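Local coordinates for protein histidine--tRNA ligase (Thermus thermophilus, PDB 1ADY) that catalyses the ATP-dependent attachment of histidine to its cognate tRNA, passing through a histidyl-adenylate intermediate and releasing AMP and diphosphate, at residues L39-F44 against T77-G82; P109-E114 against Y121-Q126; H125-E130 against F305-E310. One frame throughout, in Å; residues are numbered along the deposited sequence.

Contact 1: residues L39-F44 against T77-G82. With HAM (histidyl-adenosine monophosphate), chain F.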
loop_
_atom_site.group_PDB
_atom_site.type_symbol
_atom_site.label_atom_id
_atom_site.label_comp_id
_atom_site.label_asym_id
_atom_site.label_seq_id
_atom_site.Cartn_x
_atom_site.Cartn_y
_atom_site.Cartn_z
ATOM N N LEU A 39 -7.507 5.372 -7.510
ATOM C CA LEU A 39 -7.488 4.210 -8.392
ATOM C C LEU A 39 -6.115 3.574 -8.217
ATOM O O LEU A 39 -5.092 4.226 -8.450
ATOM C CB LEU A 39 -7.654 4.663 -9.845
ATOM C CG LEU A 39 -7.786 3.728 -11.063
ATOM C CD1 LEU A 39 -6.686 2.677 -11.123
ATOM C CD2 LEU A 39 -9.140 3.084 -11.079
ATOM N N VAL A 40 -6.086 2.309 -7.806
ATOM C CA VAL A 40 -4.820 1.607 -7.608
ATOM C C VAL A 40 -4.619 0.506 -8.646
ATOM O O VAL A 40 -5.439 -0.403 -8.770
ATOM C CB VAL A 40 -4.703 0.994 -6.185
ATOM C CG1 VAL A 40 -3.267 0.536 -5.931
ATOM C CG2 VAL A 40 -5.123 2.005 -5.132
ATOM N N THR A 41 -3.541 0.611 -9.410
ATOM C CA THR A 41 -3.240 -0.377 -10.428
ATOM C C THR A 41 -2.316 -1.454 -9.867
ATOM O O THR A 41 -1.686 -1.260 -8.818
ATOM C CB THR A 41 -2.581 0.272 -11.658
ATOM O OG1 THR A 41 -1.441 1.035 -11.246
ATOM C CG2 THR A 41 -3.565 1.178 -12.371
ATOM N N PRO A 42 -2.271 -2.625 -10.530
ATOM C CA PRO A 42 -1.432 -3.752 -10.121
ATOM C C PRO A 42 0.049 -3.392 -10.103
ATOM O O PRO A 42 0.483 -2.486 -10.812
ATOM C CB PRO A 42 -1.729 -4.792 -11.194
ATOM C CG PRO A 42 -3.154 -4.513 -11.530
ATOM C CD PRO A 42 -3.148 -3.018 -11.644
ATOM N N ILE A 43 0.818 -4.124 -9.302
ATOM C CA ILE A 43 2.257 -3.915 -9.174
ATOM C C ILE A 43 2.990 -4.162 -10.498
ATOM O O ILE A 43 4.076 -3.622 -10.727
ATOM C CB ILE A 43 2.834 -4.821 -8.058
ATOM C CG1 ILE A 43 2.300 -4.367 -6.698
ATOM C CG2 ILE A 43 4.362 -4.813 -8.067
ATOM C CD1 ILE A 43 2.819 -3.019 -6.237
ATOM N N PHE A 44 2.409 -4.991 -11.360
ATOM C CA PHE A 44 3.011 -5.271 -12.655
ATOM C C PHE A 44 1.991 -5.247 -13.789
ATOM O O PHE A 44 0.789 -5.470 -13.582
ATOM C CB PHE A 44 3.797 -6.597 -12.640
ATOM C CG PHE A 44 3.043 -7.764 -12.048
ATOM C CD1 PHE A 44 1.899 -8.269 -12.663
ATOM C CD2 PHE A 44 3.494 -8.373 -10.882
ATOM C CE1 PHE A 44 1.218 -9.361 -12.130
ATOM C CE2 PHE A 44 2.820 -9.468 -10.337
ATOM C CZ PHE A 44 1.679 -9.961 -10.965
ATOM N N THR A 77 6.228 -6.816 -16.272
ATOM C CA THR A 77 7.235 -5.914 -15.733
ATOM C C THR A 77 6.740 -5.173 -14.494
ATOM O O THR A 77 5.572 -4.770 -14.401
ATOM C CB THR A 77 7.706 -4.898 -16.789
ATOM O OG1 THR A 77 8.221 -5.599 -17.926
ATOM C CG2 THR A 77 8.802 -4.017 -16.230
ATOM N N LEU A 78 7.633 -5.058 -13.519
ATOM C CA LEU A 78 7.357 -4.363 -12.275
ATOM C C LEU A 78 7.221 -2.887 -12.594
ATOM O O LEU A 78 8.159 -2.264 -13.085
ATOM C CB LEU A 78 8.511 -4.572 -11.293
ATOM C CG LEU A 78 8.291 -5.509 -10.099
ATOM C CD1 LEU A 78 7.629 -6.799 -10.547
ATOM C CD2 LEU A 78 9.616 -5.784 -9.407
ATOM N N ARG A 79 6.030 -2.353 -12.348
ATOM C CA ARG A 79 5.716 -0.951 -12.596
ATOM C C ARG A 79 6.805 0.037 -12.163
ATOM O O ARG A 79 7.139 0.136 -10.978
ATOM C CB ARG A 79 4.372 -0.616 -11.935
ATOM C CG ARG A 79 4.246 0.782 -11.377
ATOM C CD ARG A 79 3.875 0.736 -9.902
ATOM N NE ARG A 79 2.461 0.443 -9.695
ATOM C CZ ARG A 79 1.832 0.590 -8.534
ATOM N NH1 ARG A 79 2.489 1.026 -7.467
ATOM N NH2 ARG A 79 0.536 0.320 -8.445
ATOM N N PRO A 80 7.414 0.738 -13.135
ATOM C CA PRO A 80 8.470 1.725 -12.877
ATOM C C PRO A 80 7.914 3.149 -12.769
ATOM O O PRO A 80 8.580 4.044 -12.241
ATOM C CB PRO A 80 9.357 1.583 -14.108
ATOM C CG PRO A 80 8.366 1.362 -15.190
ATOM C CD PRO A 80 7.358 0.398 -14.571
ATOM N N GLU A 81 6.683 3.334 -13.247
ATOM C CA GLU A 81 6.013 4.628 -13.257
ATOM C C GLU A 81 4.508 4.400 -13.425
ATOM O O GLU A 81 4.096 3.392 -13.991
ATOM C CB GLU A 81 6.617 5.488 -14.378
ATOM C CG GLU A 81 5.704 6.480 -15.040
ATOM C CD GLU A 81 5.012 5.920 -16.261
ATOM O OE1 GLU A 81 5.577 5.029 -16.927
ATOM O OE2 GLU A 81 3.899 6.374 -16.559
ATOM N N GLY A 82 3.697 5.345 -12.961
ATOM C CA GLY A 82 2.253 5.176 -13.015
ATOM C C GLY A 82 1.393 5.629 -14.181
ATOM O O GLY A 82 0.401 4.979 -14.498
HETATM P P HAM F . 9.631 10.798 -13.094
HETATM O O1P HAM F . 10.090 9.558 -13.755
HETATM O O2P HAM F . 10.380 12.020 -13.455
HETATM O O3P HAM F . 8.053 10.937 -13.378
HETATM O "O5'" HAM F . 9.776 10.717 -11.504
HETATM C "C5'" HAM F . 9.040 11.640 -10.702
HETATM C "C4'" HAM F . 9.528 11.649 -9.266
HETATM O "O4'" HAM F . 9.663 10.300 -8.789
HETATM C "C3'" HAM F . 10.915 12.246 -9.140
HETATM O "O3'" HAM F . 10.944 13.672 -9.056
HETATM C "C2'" HAM F . 11.322 11.670 -7.798
HETATM O "O2'" HAM F . 10.756 12.398 -6.692
HETATM C "C1'" HAM F . 10.756 10.259 -7.864
HETATM N N9 HAM F . 11.711 9.209 -8.271
HETATM C C8 HAM F . 12.005 8.799 -9.519
HETATM N N7 HAM F . 12.995 7.897 -9.527
HETATM C C5 HAM F . 13.285 7.767 -8.232
HETATM C C6 HAM F . 14.294 6.940 -7.712
HETATM N N6 HAM F . 15.045 6.221 -8.500
HETATM N N1 HAM F . 14.414 6.925 -6.368
HETATM C C2 HAM F . 13.633 7.684 -5.600
HETATM N N3 HAM F . 12.701 8.500 -6.094
HETATM C C4 HAM F . 12.513 8.536 -7.434
HETATM C C HAM F . 6.989 10.002 -13.608
HETATM O O HAM F . 7.084 8.856 -13.204
HETATM C CA HAM F . 5.752 10.409 -14.403
HETATM N N HAM F . 4.948 9.246 -14.726
HETATM C CB HAM F . 4.910 11.425 -13.616
HETATM C CG HAM F . 3.673 11.856 -14.342
HETATM C CD2 HAM F . 2.362 11.662 -14.064
HETATM N ND1 HAM F . 3.713 12.481 -15.570
HETATM C CE1 HAM F . 2.483 12.628 -16.027
HETATM N NE2 HAM F . 1.644 12.133 -15.136
#
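Thr41 is the first residue of 39-44 to meet the other segment, and it does so through its backbone: its O lies 2.8 Å from NH2 of Arg79, at the edge of the guanidinium and near its plane. The Thr41 hydroxyl stands farther off, with OG1 3.5 Å from the same Arg79 NH2. Pro42 adds its carbonyl, which approaches the arginine obliquely. Arg79 reaches this row of carbonyls because its chain bends at chi2 and chi3 (-124° and -78°), while NH1 is hydrogen-bonded to Pro109 O of the neighbouring strand 102-111.

Helix 14-33, strand 37-40 and the proline that follows fit motif 1 of the class II synthetases, the part of the fold that builds the dimer. Just before Thr41, Leu39 and Val40 accordingly pair with a strand of the second subunit, and farther on Ile43 N is hydrogen-bonded to OE1 of Gln123 from that subunit.

At Ile43 the backbones of the two segments join, Arg79 N donating to Ile43 O over 2.8 Å. The isoleucine side chain serves the same arginine: CD1 lies over one face of the guanidinium, offset toward its rim, and CG2 packs 4.5 Å from Leu78 CG. Phe44 then forms an antiparallel non-hydrogen-bonded pair with Leu78, where the small antiparallel sheet of strands 44-46, 75-78 and 67-69 begins. Thr77 O lies 3.1 Å from Phe44 CA, a bent CA-H...O contact. With CG between the backbone N and the carbonyl carbon (chi1 49°), the ring leads away from 77-82, and Leu78 CD1 meets it at the edge.

Contact 2: residues P109-E114 against Y121-Q126. With HAM (histidyl-adenosine monophosphate), chain F.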
loop_
_atom_site.group_PDB
_atom_site.type_symbol
_atom_site.label_atom_id
_atom_site.label_comp_id
_atom_site.label_asym_id
_atom_site.label_seq_id
_atom_site.Cartn_x
_atom_site.Cartn_y
_atom_site.Cartn_z
ATOM N N PRO A 109 4.286 1.846 -4.384
ATOM C CA PRO A 109 5.691 1.609 -4.709
ATOM C C PRO A 109 5.948 1.528 -6.213
ATOM O O PRO A 109 5.088 1.089 -6.982
ATOM C CB PRO A 109 5.968 0.278 -4.017
ATOM C CG PRO A 109 4.665 -0.451 -4.185
ATOM C CD PRO A 109 3.651 0.626 -3.851
ATOM N N MET A 110 7.133 1.972 -6.617
ATOM C CA MET A 110 7.554 1.940 -8.010
ATOM C C MET A 110 8.915 1.266 -7.984
ATOM O O MET A 110 9.683 1.449 -7.035
ATOM C CB MET A 110 7.692 3.349 -8.568
ATOM C CG MET A 110 6.406 4.146 -8.622
ATOM S SD MET A 110 5.242 3.530 -9.840
ATOM C CE MET A 110 3.733 4.314 -9.275
ATOM N N PHE A 111 9.228 0.524 -9.036
ATOM C CA PHE A 111 10.486 -0.207 -9.094
ATOM C C PHE A 111 11.303 0.114 -10.333
ATOM O O PHE A 111 10.852 -0.077 -11.470
ATOM C CB PHE A 111 10.196 -1.707 -9.035
ATOM C CG PHE A 111 9.018 -2.051 -8.166
ATOM C CD1 PHE A 111 9.181 -2.248 -6.796
ATOM C CD2 PHE A 111 7.736 -2.111 -8.711
ATOM C CE1 PHE A 111 8.088 -2.494 -5.981
ATOM C CE2 PHE A 111 6.634 -2.358 -7.904
ATOM C CZ PHE A 111 6.806 -2.548 -6.535
ATOM N N ARG A 112 12.524 0.580 -10.097
ATOM C CA ARG A 112 13.443 0.933 -11.166
ATOM C C ARG A 112 14.771 0.229 -10.940
ATOM O O ARG A 112 15.420 0.426 -9.913
ATOM C CB ARG A 112 13.661 2.448 -11.229
ATOM C CG ARG A 112 13.232 3.066 -12.550
ATOM C CD ARG A 112 11.922 3.811 -12.422
ATOM N NE ARG A 112 12.143 5.207 -12.054
ATOM C CZ ARG A 112 11.367 6.218 -12.443
ATOM N NH1 ARG A 112 10.303 6.002 -13.208
ATOM N NH2 ARG A 112 11.694 7.458 -12.111
ATOM N N ALA A 113 15.172 -0.583 -11.914
ATOM C CA ALA A 113 16.413 -1.349 -11.839
ATOM C C ALA A 113 17.659 -0.525 -12.111
ATOM O O ALA A 113 18.403 -0.811 -13.046
ATOM C CB ALA A 113 16.358 -2.532 -12.796
ATOM N N GLU A 114 17.905 0.484 -11.287
ATOM C CA GLU A 114 19.083 1.311 -11.477
ATOM C C GLU A 114 19.970 1.241 -10.248
ATOM O O GLU A 114 19.486 0.993 -9.138
ATOM C CB GLU A 114 18.683 2.757 -11.775
ATOM C CG GLU A 114 18.100 3.505 -10.596
ATOM C CD GLU A 114 17.285 4.719 -11.019
ATOM O OE1 GLU A 114 17.709 5.429 -11.961
ATOM O OE2 GLU A 114 16.217 4.936 -10.425
ATOM N N TYR A 121 16.476 4.979 -5.110
ATOM C CA TYR A 121 16.203 3.672 -4.532
ATOM C C TYR A 121 15.715 2.779 -5.655
ATOM O O TYR A 121 15.259 3.272 -6.692
ATOM C CB TYR A 121 15.100 3.774 -3.486
ATOM C CG TYR A 121 15.395 4.702 -2.343
ATOM C CD1 TYR A 121 16.670 5.239 -2.147
ATOM C CD2 TYR A 121 14.404 5.016 -1.430
ATOM C CE1 TYR A 121 16.938 6.080 -1.059
ATOM C CE2 TYR A 121 14.657 5.846 -0.349
ATOM C CZ TYR A 121 15.920 6.371 -0.165
ATOM O OH TYR A 121 16.142 7.202 0.902
ATOM N N ARG A 122 15.809 1.468 -5.461
ATOM C CA ARG A 122 15.331 0.536 -6.476
ATOM C C ARG A 122 13.832 0.377 -6.300
ATOM O O ARG A 122 13.113 0.067 -7.251
ATOM C CB ARG A 122 16.064 -0.802 -6.404
ATOM C CG ARG A 122 17.062 -0.959 -7.536
ATOM C CD ARG A 122 18.454 -1.285 -7.040
ATOM N NE ARG A 122 18.586 -2.684 -6.644
ATOM C CZ ARG A 122 18.666 -3.703 -7.496
ATOM N NH1 ARG A 122 18.628 -3.489 -8.808
ATOM N NH2 ARG A 122 18.785 -4.943 -7.033
ATOM N N GLN A 123 13.378 0.580 -5.067
ATOM C CA GLN A 123 11.962 0.539 -4.743
ATOM C C GLN A 123 11.672 1.810 -3.968
ATOM O O GLN A 123 12.177 2.007 -2.856
ATOM C CB GLN A 123 11.567 -0.661 -3.880
ATOM C CG GLN A 123 10.053 -0.671 -3.632
ATOM C CD GLN A 123 9.599 -1.662 -2.585
ATOM O OE1 GLN A 123 9.831 -2.863 -2.701
ATOM N NE2 GLN A 123 8.909 -1.165 -1.569
ATOM N N PHE A 124 10.878 2.681 -4.573
ATOM C CA PHE A 124 10.515 3.936 -3.948
ATOM C C PHE A 124 9.003 4.046 -3.986
ATOM O O PHE A 124 8.325 3.164 -4.514
ATOM C CB PHE A 124 11.176 5.102 -4.684
ATOM C CG PHE A 124 11.020 5.046 -6.178
ATOM C CD1 PHE A 124 11.845 4.231 -6.945
ATOM C CD2 PHE A 124 10.043 5.801 -6.818
ATOM C CE1 PHE A 124 11.696 4.173 -8.328
ATOM C CE2 PHE A 124 9.889 5.747 -8.199
ATOM C CZ PHE A 124 10.715 4.932 -8.955
ATOM N N HIS A 125 8.470 5.108 -3.394
ATOM C CA HIS A 125 7.027 5.325 -3.364
ATOM C C HIS A 125 6.714 6.739 -3.832
ATOM O O HIS A 125 7.384 7.690 -3.423
ATOM C CB HIS A 125 6.490 5.148 -1.941
ATOM C CG HIS A 125 6.740 3.792 -1.361
ATOM N ND1 HIS A 125 7.952 3.433 -0.810
ATOM C CD2 HIS A 125 5.933 2.714 -1.236
ATOM C CE1 HIS A 125 7.877 2.190 -0.370
ATOM N NE2 HIS A 125 6.663 1.732 -0.616
ATOM N N GLN A 126 5.685 6.879 -4.658
ATOM C CA GLN A 126 5.302 8.193 -5.160
ATOM C C GLN A 126 3.796 8.394 -5.222
ATOM O O GLN A 126 3.040 7.433 -5.376
ATOM C CB GLN A 126 5.908 8.446 -6.546
ATOM C CG GLN A 126 5.356 7.571 -7.668
ATOM C CD GLN A 126 5.996 7.859 -9.031
ATOM O OE1 GLN A 126 7.194 8.142 -9.126
ATOM N NE2 GLN A 126 5.194 7.769 -10.090
HETATM P P HAM F . 9.631 10.798 -13.094
HETATM O O1P HAM F . 10.090 9.558 -13.755
HETATM O O2P HAM F . 10.380 12.020 -13.455
HETATM O O3P HAM F . 8.053 10.937 -13.378
HETATM O "O5'" HAM F . 9.776 10.717 -11.504
HETATM C "C5'" HAM F . 9.040 11.640 -10.702
HETATM C "C4'" HAM F . 9.528 11.649 -9.266
HETATM O "O4'" HAM F . 9.663 10.300 -8.789
HETATM C "C3'" HAM F . 10.915 12.246 -9.140
HETATM O "O3'" HAM F . 10.944 13.672 -9.056
HETATM C "C2'" HAM F . 11.322 11.670 -7.798
HETATM O "O2'" HAM F . 10.756 12.398 -6.692
HETATM C "C1'" HAM F . 10.756 10.259 -7.864
HETATM N N9 HAM F . 11.711 9.209 -8.271
HETATM C C8 HAM F . 12.005 8.799 -9.519
HETATM N N7 HAM F . 12.995 7.897 -9.527
HETATM C C5 HAM F . 13.285 7.767 -8.232
HETATM C C6 HAM F . 14.294 6.940 -7.712
HETATM N N6 HAM F . 15.045 6.221 -8.500
HETATM N N1 HAM F . 14.414 6.925 -6.368
HETATM C C2 HAM F . 13.633 7.684 -5.600
HETATM N N3 HAM F . 12.701 8.500 -6.094
HETATM C C4 HAM F . 12.513 8.536 -7.434
HETATM C C HAM F . 6.989 10.002 -13.608
HETATM O O HAM F . 7.084 8.856 -13.204
HETATM C CA HAM F . 5.752 10.409 -14.403
HETATM N N HAM F . 4.948 9.246 -14.726
HETATM C CB HAM F . 4.910 11.425 -13.616
HETATM C CG HAM F . 3.673 11.856 -14.342
HETATM C CD2 HAM F . 2.362 11.662 -14.064
HETATM N ND1 HAM F . 3.713 12.481 -15.570
HETATM C CE1 HAM F . 2.483 12.628 -16.027
HETATM N NE2 HAM F . 1.644 12.133 -15.136
#
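Met110 and Phe124 form the antiparallel hydrogen-bonded pair near the turn end of the hairpin 102-111/123-132, with Met110 N giving a 2.7 Å bond to Phe124 O and Phe124 N returning one to Met110 O. Their side chains share a face of the sheet, where Met110 CB packs over one side of the Phe124 ring. Over the opposite side lies the adenine of the bound histidyl-adenylate, its C5 over the ring centre, 3.7 Å above the plane.

Arg112, whose backbone N bonds to Arg122 O, can be followed outward. Its CB sits in the plane of the Phe124 ring, at the edge, 3.9 Å from Phe124 CE1. Bends at chi2 (105°) and chi3 (90°) keep the chain against that rim: CD is 3.8 Å from Phe124 CZ, and NE comes to the same carbon. Phe124 CZ thus lies over one face of the guanidinium, whose plane is 59° from the ring. At the tip, NH1 lies near Pro80 O and faces O1P of the adenylate; NH2 donates a 3.1 Å hydrogen bond to that O1P and lies 2.9 Å from adenine N7.

Residues 111-114 belong to class II motif 2. Tyr121 N donates a 3.1 Å bond to adenine N1, and Glu114 OE2 lies 2.6 Å from N6. The apolar ring face and directed polar contacts together suit adenine, while the arginine probably offsets the phosphate's negative charge.

Contact 3: residues H125-E130 against F305-E310; sequences HQVNYE and FAFGVE. With HAM (histidyl-adenosine monophosphate), chain F.
Side-chain hydrogen bonds gather where His125 meets Glu310, whose carboxylate takes both the backbone and the ring of the histidine. His125 N gives OE1 of Glu310 a nearly straight bond (3.0 Å, 175°) on its syn lone pair. His125 ND1 donates to Glu310 OE2 at 3.0 Å, the oxygen lying in the ring plane. A bend at chi2 (86°) turns the glutamate chain back toward the strand. With an alanine in place of Glu310, His125 N and ND1 would probably lose the carboxylate that takes both, and the imidazole would be freer to turn.

Backbone bonds carry the ladder onward: Val127 pairs with Phe307, and Tyr129 with Phe305, each through two N-H...O bonds. Val309 N, at the start of the helix, adds one to His125 O at 2.8 Å. This strand running into a helix, with Gly308 as N-cap and Glu310 just beyond, matches motif 3 of class II synthetases.

Apolar contacts occupy the face of Val127, Tyr129, Phe305 and Phe307. Val127 CB lies 3.8 Å from the Phe307 centroid and Tyr129 CB 3.8 Å from that of Phe305, both CH-pi contacts over the face.

Ligand bonds lie at both ends. Gly308 N donates to the ribose O2' over 2.9 Å, where a side chain would probably collide with that hydroxyl. Glu130 OE1 accepts NE2 of the histidyl ring at 2.8 Å, and Asn128 ND2 holds Glu130 OE2 from above the carboxylate plane.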
loop_
_atom_site.group_PDB
_atom_site.type_symbol
_atom_site.label_atom_id
_atom_site.label_comp_id
_atom_site.label_asym_id
_atom_site.label_seq_id
_atom_site.Cartn_x
_atom_site.Cartn_y
_atom_site.Cartn_z
ATOM N N HIS A 125 8.470 5.108 -3.394
ATOM C CA HIS A 125 7.027 5.325 -3.364
ATOM C C HIS A 125 6.714 6.739 -3.832
ATOM O O HIS A 125 7.384 7.690 -3.423
ATOM C CB HIS A 125 6.490 5.148 -1.941
ATOM C CG HIS A 125 6.740 3.792 -1.361
ATOM N ND1 HIS A 125 7.952 3.433 -0.810
ATOM C CD2 HIS A 125 5.933 2.714 -1.236
ATOM C CE1 HIS A 125 7.877 2.190 -0.370
ATOM N NE2 HIS A 125 6.663 1.732 -0.616
ATOM N N GLN A 126 5.685 6.879 -4.658
ATOM C CA GLN A 126 5.302 8.193 -5.160
ATOM C C GLN A 126 3.796 8.394 -5.222
ATOM O O GLN A 126 3.040 7.433 -5.376
ATOM C CB GLN A 126 5.908 8.446 -6.546
ATOM C CG GLN A 126 5.356 7.571 -7.668
ATOM C CD GLN A 126 5.996 7.859 -9.031
ATOM O OE1 GLN A 126 7.194 8.142 -9.126
ATOM N NE2 GLN A 126 5.194 7.769 -10.090
ATOM N N VAL A 127 3.368 9.639 -5.031
ATOM C CA VAL A 127 1.953 9.998 -5.110
ATOM C C VAL A 127 1.770 10.384 -6.568
ATOM O O VAL A 127 2.561 11.160 -7.109
ATOM C CB VAL A 127 1.616 11.185 -4.183
ATOM C CG1 VAL A 127 0.189 11.651 -4.416
ATOM C CG2 VAL A 127 1.811 10.778 -2.729
ATOM N N ASN A 128 0.736 9.854 -7.204
ATOM C CA ASN A 128 0.512 10.105 -8.616
ATOM C C ASN A 128 -0.845 10.714 -8.906
ATOM O O ASN A 128 -1.865 10.180 -8.480
ATOM C CB ASN A 128 0.656 8.774 -9.363
ATOM C CG ASN A 128 0.734 8.945 -10.865
ATOM O OD1 ASN A 128 1.825 8.955 -11.442
ATOM N ND2 ASN A 128 -0.423 9.016 -11.516
ATOM N N TYR A 129 -0.851 11.815 -9.657
ATOM C CA TYR A 129 -2.085 12.506 -10.039
ATOM C C TYR A 129 -2.223 12.537 -11.557
ATOM O O TYR A 129 -1.239 12.765 -12.260
ATOM C CB TYR A 129 -2.102 13.934 -9.500
ATOM C CG TYR A 129 -3.207 14.773 -10.086
ATOM C CD1 TYR A 129 -4.533 14.568 -9.720
ATOM C CD2 TYR A 129 -2.927 15.755 -11.028
ATOM C CE1 TYR A 129 -5.565 15.322 -10.285
ATOM C CE2 TYR A 129 -3.945 16.516 -11.600
ATOM C CZ TYR A 129 -5.263 16.297 -11.226
ATOM O OH TYR A 129 -6.274 17.045 -11.789
ATOM N N GLU A 130 -3.457 12.395 -12.040
ATOM C CA GLU A 130 -3.768 12.361 -13.465
ATOM C C GLU A 130 -5.082 13.066 -13.792
ATOM O O GLU A 130 -6.042 13.011 -13.017
ATOM C CB GLU A 130 -3.870 10.898 -13.915
ATOM C CG GLU A 130 -2.914 10.475 -15.021
ATOM C CD GLU A 130 -1.455 10.693 -14.667
ATOM O OE1 GLU A 130 -1.047 11.868 -14.590
ATOM O OE2 GLU A 130 -0.708 9.708 -14.488
ATOM N N PHE A 305 1.129 14.528 -12.569
ATOM C CA PHE A 305 2.441 14.590 -11.950
ATOM C C PHE A 305 2.609 13.435 -10.979
ATOM O O PHE A 305 1.688 12.641 -10.784
ATOM C CB PHE A 305 2.612 15.914 -11.200
ATOM C CG PHE A 305 1.717 16.049 -9.997
ATOM C CD1 PHE A 305 2.136 15.598 -8.744
ATOM C CD2 PHE A 305 0.450 16.615 -10.115
ATOM C CE1 PHE A 305 1.306 15.705 -7.627
ATOM C CE2 PHE A 305 -0.388 16.728 -9.002
ATOM C CZ PHE A 305 0.042 16.272 -7.757
ATOM N N ALA A 306 3.782 13.368 -10.361
ATOM C CA ALA A 306 4.104 12.342 -9.389
ATOM C C ALA A 306 5.331 12.784 -8.609
ATOM O O ALA A 306 6.315 13.220 -9.195
ATOM C CB ALA A 306 4.376 11.029 -10.086
ATOM N N PHE A 307 5.260 12.708 -7.286
ATOM C CA PHE A 307 6.394 13.097 -6.463
ATOM C C PHE A 307 6.860 11.962 -5.562
ATOM O O PHE A 307 6.044 11.186 -5.050
ATOM C CB PHE A 307 6.084 14.361 -5.646
ATOM C CG PHE A 307 5.022 14.180 -4.588
ATOM C CD1 PHE A 307 5.349 13.680 -3.333
ATOM C CD2 PHE A 307 3.709 14.575 -4.822
ATOM C CE1 PHE A 307 4.390 13.582 -2.327
ATOM C CE2 PHE A 307 2.747 14.482 -3.822
ATOM C CZ PHE A 307 3.090 13.984 -2.573
ATOM N N GLY A 308 8.172 11.871 -5.376
ATOM C CA GLY A 308 8.751 10.836 -4.541
ATOM C C GLY A 308 8.593 11.127 -3.065
ATOM O O GLY A 308 9.177 12.075 -2.536
ATOM N N VAL A 309 7.827 10.278 -2.389
ATOM C CA VAL A 309 7.573 10.425 -0.963
ATOM C C VAL A 309 8.875 10.468 -0.155
ATOM O O VAL A 309 8.994 11.225 0.816
ATOM C CB VAL A 309 6.687 9.281 -0.440
ATOM C CG1 VAL A 309 6.330 9.517 1.022
ATOM C CG2 VAL A 309 5.430 9.162 -1.291
ATOM N N GLU A 310 9.859 9.680 -0.575
ATOM C CA GLU A 310 11.145 9.649 0.114
ATOM C C GLU A 310 11.826 11.016 -0.001
ATOM O O GLU A 310 12.256 11.588 1.001
ATOM C CB GLU A 310 12.053 8.557 -0.465
ATOM C CG GLU A 310 11.641 7.128 -0.119
ATOM C CD GLU A 310 10.612 6.531 -1.069
ATOM O OE1 GLU A 310 10.173 7.223 -2.014
ATOM O OE2 GLU A 310 10.250 5.350 -0.875
HETATM P P HAM F . 9.631 10.798 -13.094
HETATM O O1P HAM F . 10.090 9.558 -13.755
HETATM O O2P HAM F . 10.380 12.020 -13.455
HETATM O O3P HAM F . 8.053 10.937 -13.378
HETATM O "O5'" HAM F . 9.776 10.717 -11.504
HETATM C "C5'" HAM F . 9.040 11.640 -10.702
HETATM C "C4'" HAM F . 9.528 11.649 -9.266
HETATM O "O4'" HAM F . 9.663 10.300 -8.789
HETATM C "C3'" HAM F . 10.915 12.246 -9.140
HETATM O "O3'" HAM F . 10.944 13.672 -9.056
HETATM C "C2'" HAM F . 11.322 11.670 -7.798
HETATM O "O2'" HAM F . 10.756 12.398 -6.692
HETATM C "C1'" HAM F . 10.756 10.259 -7.864
HETATM N N9 HAM F . 11.711 9.209 -8.271
HETATM C C8 HAM F . 12.005 8.799 -9.519
HETATM N N7 HAM F . 12.995 7.897 -9.527
HETATM C C5 HAM F . 13.285 7.767 -8.232
HETATM C C6 HAM F . 14.294 6.940 -7.712
HETATM N N6 HAM F . 15.045 6.221 -8.500
HETATM N N1 HAM F . 14.414 6.925 -6.368
HETATM C C2 HAM F . 13.633 7.684 -5.600
HETATM N N3 HAM F . 12.701 8.500 -6.094
HETATM C C4 HAM F . 12.513 8.536 -7.434
HETATM C C HAM F . 6.989 10.002 -13.608
HETATM O O HAM F . 7.084 8.856 -13.204
HETATM C CA HAM F . 5.752 10.409 -14.403
HETATM N N HAM F . 4.948 9.246 -14.726
HETATM C CB HAM F . 4.910 11.425 -13.616
HETATM C CG HAM F . 3.673 11.856 -14.342
HETATM C CD2 HAM F . 2.362 11.662 -14.064
HETATM N ND1 HAM F . 3.713 12.481 -15.570
HETATM C CE1 HAM F . 2.483 12.628 -16.027
HETATM N NE2 HAM F . 1.644 12.133 -15.136
#

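Contacts 1, 2 and 3 all lie in the catalytic region and follow one another along the chain, with contact 3 opening on the His125-Gln126 stretch where contact 2 ends. Their centres are about 11 Å apart for 1 and 2 and for 2 and 3, and about 13 Å for 1 and 3. All three reach one large mixed sheet, in which strands 37-40, 102-111, 123-132 and 302-308 are successive neighbours. A backbone bond from Phe111 N to Arg79 O joins contacts 1 and 2. Contacts 1 and 2 also touch the second subunit, so the sheet that supports the adenylate is tied directly to the dimer interface.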